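PDB 3FX3: cyclic nucleotide-binding protein from Ruegeria pomeroyi, which probably binds DNA and regulates transcription as a dimeric member of the Crp family, pairing a cyclic nucleotide-binding domain with a helix-turn-helix domain. Local coordinates for residues P115-V118 / S119-R123; D124-I127 / C128-I131. All coordinates share one frame; numbering follows the deposited sequence.

Contact 1 (P115-V118 / S119-R123); sequences PVFV and SLMRR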
ATOM      1  N   PRO B 115      -2.402 -14.433  21.283  1.00 27.70           N
ATOM      2  CA  PRO B 115      -1.338 -14.444  22.288  1.00 28.45           C
ATOM      3  C   PRO B 115      -0.048 -15.094  21.797  1.00 29.04           C
ATOM      4  O   PRO B 115       1.012 -14.709  22.261  1.00 28.91           O
ATOM      5  CB  PRO B 115      -1.949 -15.198  23.496  1.00 28.73           C
ATOM      6  CG  PRO B 115      -3.479 -15.143  23.261  1.00 28.52           C
ATOM      7  CD  PRO B 115      -3.585 -15.206  21.723  1.00 27.78           C
ATOM      8  N   VAL B 116      -0.107 -15.996  20.819  1.00 28.73           N
ATOM      9  CA  VAL B 116       1.122 -16.595  20.300  1.00 29.37           C
ATOM     10  C   VAL B 116       1.991 -15.524  19.615  1.00 30.44           C
ATOM     11  O   VAL B 116       3.221 -15.493  19.769  1.00 30.19           O
ATOM     12  CB  VAL B 116       0.796 -17.738  19.319  1.00 30.21           C
ATOM     13  CG1 VAL B 116       1.990 -18.054  18.411  1.00 30.33           C
ATOM     14  CG2 VAL B 116       0.277 -18.992  20.119  1.00 29.62           C
ATOM     15  N   PHE B 117       1.346 -14.650  18.860  1.00 29.73           N
ATOM     16  CA  PHE B 117       2.048 -13.618  18.135  1.00 30.01           C
ATOM     17  C   PHE B 117       2.461 -12.477  19.084  1.00 29.27           C
ATOM     18  O   PHE B 117       3.595 -11.998  19.049  1.00 29.52           O
ATOM     19  CB  PHE B 117       1.142 -13.117  17.014  1.00 30.23           C
ATOM     20  CG  PHE B 117       1.781 -12.149  16.076  1.00 33.19           C
ATOM     21  CD1 PHE B 117       3.126 -12.191  15.782  1.00 36.35           C
ATOM     22  CD2 PHE B 117       1.016 -11.207  15.440  1.00 35.20           C
ATOM     23  CE1 PHE B 117       3.685 -11.266  14.882  1.00 36.27           C
ATOM     24  CE2 PHE B 117       1.575 -10.299  14.552  1.00 36.05           C
ATOM     25  CZ  PHE B 117       2.910 -10.342  14.274  1.00 34.90           C
ATOM     26  N   VAL B 118       1.535 -12.030  19.919  1.00 28.29           N
ATOM     27  CA  VAL B 118       1.821 -10.952  20.844  1.00 27.60           C
ATOM     28  C   VAL B 118       2.925 -11.303  21.855  1.00 27.44           C
ATOM     29  O   VAL B 118       3.844 -10.486  22.110  1.00 25.94           O
ATOM     30  CB  VAL B 118       0.520 -10.470  21.544  1.00 27.79           C
ATOM     31  CG1 VAL B 118       0.832  -9.587  22.720  1.00 26.43           C
ATOM     32  CG2 VAL B 118      -0.372  -9.705  20.516  1.00 26.06           C
ATOM     33  N   SER B 119       2.888 -12.514  22.393  1.00 26.65           N
ATOM     34  CA  SER B 119       3.828 -12.852  23.433  1.00 28.17           C
ATOM     35  C   SER B 119       5.261 -12.900  22.874  1.00 28.19           C
ATOM     36  O   SER B 119       6.204 -12.451  23.543  1.00 27.54           O
ATOM     37  CB  SER B 119       3.458 -14.144  24.150  1.00 28.45           C
ATOM     38  OG  SER B 119       3.753 -15.231  23.306  1.00 34.09           O
ATOM     39  N   LEU B 120       5.408 -13.383  21.644  1.00 27.81           N
ATOM     40  CA  LEU B 120       6.707 -13.330  20.928  1.00 28.60           C
ATOM     41  C   LEU B 120       7.299 -11.915  20.956  1.00 27.74           C
ATOM     42  O   LEU B 120       8.477 -11.695  21.310  1.00 27.76           O
ATOM     43  CB  LEU B 120       6.451 -13.771  19.483  1.00 29.56           C
ATOM     44  CG  LEU B 120       7.526 -14.249  18.529  1.00 32.46           C
ATOM     45  CD1 LEU B 120       8.273 -15.430  19.123  1.00 31.88           C
ATOM     46  CD2 LEU B 120       6.868 -14.633  17.135  1.00 30.97           C
HETATM   47  N   MSE B 121       6.469 -10.933  20.583  1.00 26.62           N
HETATM   48  CA  MSE B 121       6.916  -9.530  20.583  1.00 25.46           C
HETATM   49  C   MSE B 121       7.127  -8.920  21.989  1.00 24.58           C
HETATM   50  O   MSE B 121       7.970  -8.052  22.188  1.00 24.14           O
HETATM   51  CB  MSE B 121       5.974  -8.695  19.723  1.00 25.79           C
HETATM   52  CG  MSE B 121       5.974  -9.153  18.237  1.00 26.93           C
HETATM   53 SE   MSE B 121       4.862  -8.042  17.155  0.80 27.75          SE
HETATM   54  CE  MSE B 121       3.180  -8.849  17.657  1.00 27.85           C
ATOM     55  N   ARG B 122       6.397  -9.378  22.986  1.00 24.32           N
ATOM     56  CA  ARG B 122       6.624  -8.873  24.338  1.00 24.41           C
ATOM     57  C   ARG B 122       7.868  -9.490  24.981  1.00 24.74           C
ATOM     58  O   ARG B 122       8.436  -8.919  25.926  1.00 23.54           O
ATOM     59  CB  ARG B 122       5.451  -9.154  25.240  1.00 24.38           C
ATOM     60  CG  ARG B 122       4.243  -8.355  24.906  1.00 28.36           C
ATOM     61  CD  ARG B 122       3.094  -8.739  25.811  1.00 33.71           C
ATOM     62  NE  ARG B 122       1.973  -7.838  25.599  1.00 40.46           N
ATOM     63  CZ  ARG B 122       0.684  -8.106  25.836  1.00 45.29           C
ATOM     64  NH1 ARG B 122       0.281  -9.296  26.297  1.00 46.03           N
ATOM     65  NH2 ARG B 122      -0.219  -7.148  25.597  1.00 46.72           N
ATOM     66  N   ARG B 123       8.248 -10.670  24.506  1.00 24.75           N
ATOM     67  CA  ARG B 123       9.430 -11.318  25.016  1.00 26.19           C
ATOM     68  C   ARG B 123      10.674 -10.738  24.357  1.00 27.51           C
ATOM     69  O   ARG B 123      11.703 -10.628  25.016  1.00 27.40           O
ATOM     70  CB  ARG B 123       9.361 -12.818  24.796  1.00 26.30           C
ATOM     71  CG  ARG B 123       8.294 -13.522  25.664  1.00 27.76           C
ATOM     72  CD  ARG B 123       8.231 -15.013  25.381  1.00 31.79           C
ATOM     73  NE  ARG B 123       9.611 -15.477  25.198  1.00 36.70           N
ATOM     74  CZ  ARG B 123      10.085 -16.124  24.129  1.00 41.09           C
ATOM     75  NH1 ARG B 123       9.279 -16.477  23.114  1.00 43.02           N
ATOM     76  NH2 ARG B 123      11.386 -16.442  24.087  1.00 40.90           N
TER

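Contact 2 (D124-I127 / C128-I131); sequences DPEI and CISI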
ATOM      1  N   ASP B 124      10.547 -10.352  23.079  1.00 28.82           N
ATOM      2  CA  ASP B 124      11.663  -9.908  22.254  1.00 29.92           C
ATOM      3  C   ASP B 124      11.223  -8.798  21.316  1.00 29.63           C
ATOM      4  O   ASP B 124      10.778  -9.057  20.212  1.00 26.77           O
ATOM      5  CB  ASP B 124      12.211 -11.048  21.398  1.00 30.68           C
ATOM      6  CG  ASP B 124      13.502 -10.644  20.648  1.00 34.06           C
ATOM      7  OD1 ASP B 124      13.988  -9.499  20.842  1.00 36.54           O
ATOM      8  OD2 ASP B 124      14.025 -11.479  19.883  1.00 38.80           O
ATOM      9  N   PRO B 125      11.356  -7.547  21.762  1.00 31.10           N
ATOM     10  CA  PRO B 125      10.855  -6.403  20.972  1.00 31.65           C
ATOM     11  C   PRO B 125      11.652  -6.152  19.677  1.00 29.76           C
ATOM     12  O   PRO B 125      11.147  -5.486  18.791  1.00 31.14           O
ATOM     13  CB  PRO B 125      10.902  -5.220  21.968  1.00 32.20           C
ATOM     14  CG  PRO B 125      11.952  -5.596  22.942  1.00 32.59           C
ATOM     15  CD  PRO B 125      11.987  -7.120  23.022  1.00 32.64           C
ATOM     16  N   GLU B 126      12.798  -6.790  19.529  1.00 28.37           N
ATOM     17  CA  GLU B 126      13.495  -6.832  18.262  1.00 27.92           C
ATOM     18  C   GLU B 126      12.663  -7.496  17.152  1.00 27.07           C
ATOM     19  O   GLU B 126      12.792  -7.150  15.984  1.00 25.29           O
ATOM     20  CB  GLU B 126      14.824  -7.536  18.424  1.00 28.37           C
ATOM     21  CG  GLU B 126      15.799  -6.768  19.391  1.00 32.36           C
ATOM     22  CD  GLU B 126      16.232  -5.415  18.852  1.00 36.10           C
ATOM     23  OE1 GLU B 126      16.134  -5.204  17.606  1.00 38.75           O
ATOM     24  OE2 GLU B 126      16.650  -4.553  19.664  1.00 38.95           O
ATOM     25  N   ILE B 127      11.753  -8.376  17.532  1.00 25.49           N
ATOM     26  CA  ILE B 127      10.881  -9.001  16.565  1.00 24.73           C
ATOM     27  C   ILE B 127       9.888  -7.982  16.029  1.00 25.40           C
ATOM     28  O   ILE B 127       9.745  -7.839  14.812  1.00 25.08           O
ATOM     29  CB  ILE B 127      10.211 -10.248  17.151  1.00 24.15           C
ATOM     30  CG1 ILE B 127      11.314 -11.284  17.444  1.00 24.93           C
ATOM     31  CG2 ILE B 127       9.135 -10.815  16.204  1.00 21.21           C
ATOM     32  CD1 ILE B 127      10.819 -12.625  18.079  1.00 24.80           C
ATOM     33  N   CYS B 128       9.242  -7.229  16.909  1.00 25.75           N
ATOM     34  CA  CYS B 128       8.279  -6.206  16.446  1.00 26.08           C
ATOM     35  C   CYS B 128       9.006  -5.112  15.664  1.00 24.92           C
ATOM     36  O   CYS B 128       8.512  -4.664  14.624  1.00 25.60           O
ATOM     37  CB  CYS B 128       7.485  -5.623  17.633  1.00 27.57           C
ATOM     38  SG  CYS B 128       6.293  -4.276  17.161  1.00 32.56           S
ATOM     39  N   ILE B 129      10.220  -4.756  16.079  1.00 24.45           N
ATOM     40  CA  ILE B 129      11.009  -3.782  15.329  1.00 25.00           C
ATOM     41  C   ILE B 129      11.266  -4.246  13.891  1.00 25.45           C
ATOM     42  O   ILE B 129      11.107  -3.445  12.977  1.00 24.67           O
ATOM     43  CB  ILE B 129      12.305  -3.409  16.041  1.00 24.75           C
ATOM     44  CG1 ILE B 129      11.990  -2.599  17.311  1.00 25.76           C
ATOM     45  CG2 ILE B 129      13.302  -2.605  15.140  1.00 25.27           C
ATOM     46  CD1 ILE B 129      13.173  -2.522  18.252  1.00 22.58           C
ATOM     47  N   SER B 130      11.634  -5.526  13.683  1.00 25.90           N
ATOM     48  CA  SER B 130      11.853  -6.056  12.307  1.00 25.76           C
ATOM     49  C   SER B 130      10.599  -6.067  11.505  1.00 24.24           C
ATOM     50  O   SER B 130      10.610  -5.690  10.354  1.00 23.91           O
ATOM     51  CB  SER B 130      12.395  -7.479  12.317  1.00 26.16           C
ATOM     52  OG  SER B 130      13.546  -7.391  13.094  1.00 31.47           O
ATOM     53  N   ILE B 131       9.517  -6.513  12.125  1.00 23.86           N
ATOM     54  CA  ILE B 131       8.241  -6.550  11.440  1.00 24.21           C
ATOM     55  C   ILE B 131       7.831  -5.150  11.008  1.00 23.67           C
ATOM     56  O   ILE B 131       7.436  -4.929   9.874  1.00 24.49           O
ATOM     57  CB  ILE B 131       7.126  -7.229  12.241  1.00 23.98           C
ATOM     58  CG1 ILE B 131       7.529  -8.663  12.609  1.00 24.31           C
ATOM     59  CG2 ILE B 131       5.825  -7.263  11.369  1.00 23.52           C
ATOM     60  CD1 ILE B 131       6.647  -9.337  13.683  1.00 22.82           C
TER

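Contact 1 (P115-V118 / S119-R123)
One turn apart on helix 114-123, Phe-117 and Met-121, a selenomethionine, form a CH-pi contact. Met-121 CE stands 3.5 Å from the centroid of the Phe-117 ring and only 5° off its normal, so it sits over the middle of the face. A bend at chi3 (-79°) turns CE back over the ring, while Met-121 SE lies obliquely, 4.5 Å from the centroid of the Phe-117 ring, a Met-aromatic contact.

A second flat group is met in the same way: Val-118 CG1 comes to 3.5 Å from Arg-122 CZ, over one face of the guanidinium. That group is held from outside the helix turn as well, because Arg-122 NE makes a salt bridge with Glu-126 of the second subunit.

Among the polar contacts, Pro-115 O accepts twice from Ser-119, from N at 2.9 Å and from OG at 3.0 Å. Arg-122 N donates to Val-118 O at 2.9 Å, whereas the bond from Met-121 N to Phe-117 O is weak at 3.4 Å.

The helix directly follows strand 107-113 of the cyclic nucleotide-binding domain; Phe-117, Val-118 and Met-121 pack on Leu-92 of helix 88-93, and Phe-117 and Met-121 also reach helix 125-147.

Contact 2 (D124-I127 / C128-I131)
Ile-127 and Ile-131 meet one turn apart at the start of helix 125-147, the long helix that in Crp-family proteins forms the dimer interface and leads to the DNA-binding domain. Their side chains run side by side in the same direction, with Ile-127 CG2 3.8 Å from Ile-131 CD1. Both are buried, Ile-127 against Met-121 and Ile-131 against Phe-117. Glu-126 likewise lies alongside Ile-129, Glu-126 OE1 being 4.0 Å from Ile-129 CD1.

The helix is N-capped by Asp-124, whose OD1 accepts from Glu-126 N at 3.2 Å. The N-H comes from above the carboxylate plane, 54° out of it, and its angle of 137° shows a bent bond. Further on, regular i to i+4 bonds take over: Ile-129 N lies 3.0 Å from Pro-125 O, and Ile-131 N lies 3.0 Å from Ile-127 O.

A disulfide and a salt bridge, with packing around them, tie this turn to the second subunit. Cys-128 SG is bonded to Cys-128 SG of that subunit, and Glu-126 OE2 takes the reciprocal salt bridge from Arg-122 NE of the second subunit.

Ser-130 doubles its hold on the preceding turn: its OG and its N each donate to Glu-126 O at 3.0 Å, arriving from opposite faces of the carbonyl plane.

From the N terminus, the chain leaves strand 107-113 and enters helix 114-123, where contact 1 is complete before contact 2 begins. The two are in series, neither enclosing nor crossing the other, and each joins successive turns of its own helix, 114-123 for contact 1 and 125-147 for contact 2, without closing a longer loop. At Asp-124 the backbone leaves helical geometry, and helix 125-147 starts next. The two helices then pack together: Met-121 SE lies 3.6 Å from Cys-128 CB, and Leu-120 CG lies 3.7 Å from Ile-127 CD1. Both contacts also touch the second subunit, so this corner links the nucleotide-binding domain to the dimer interface.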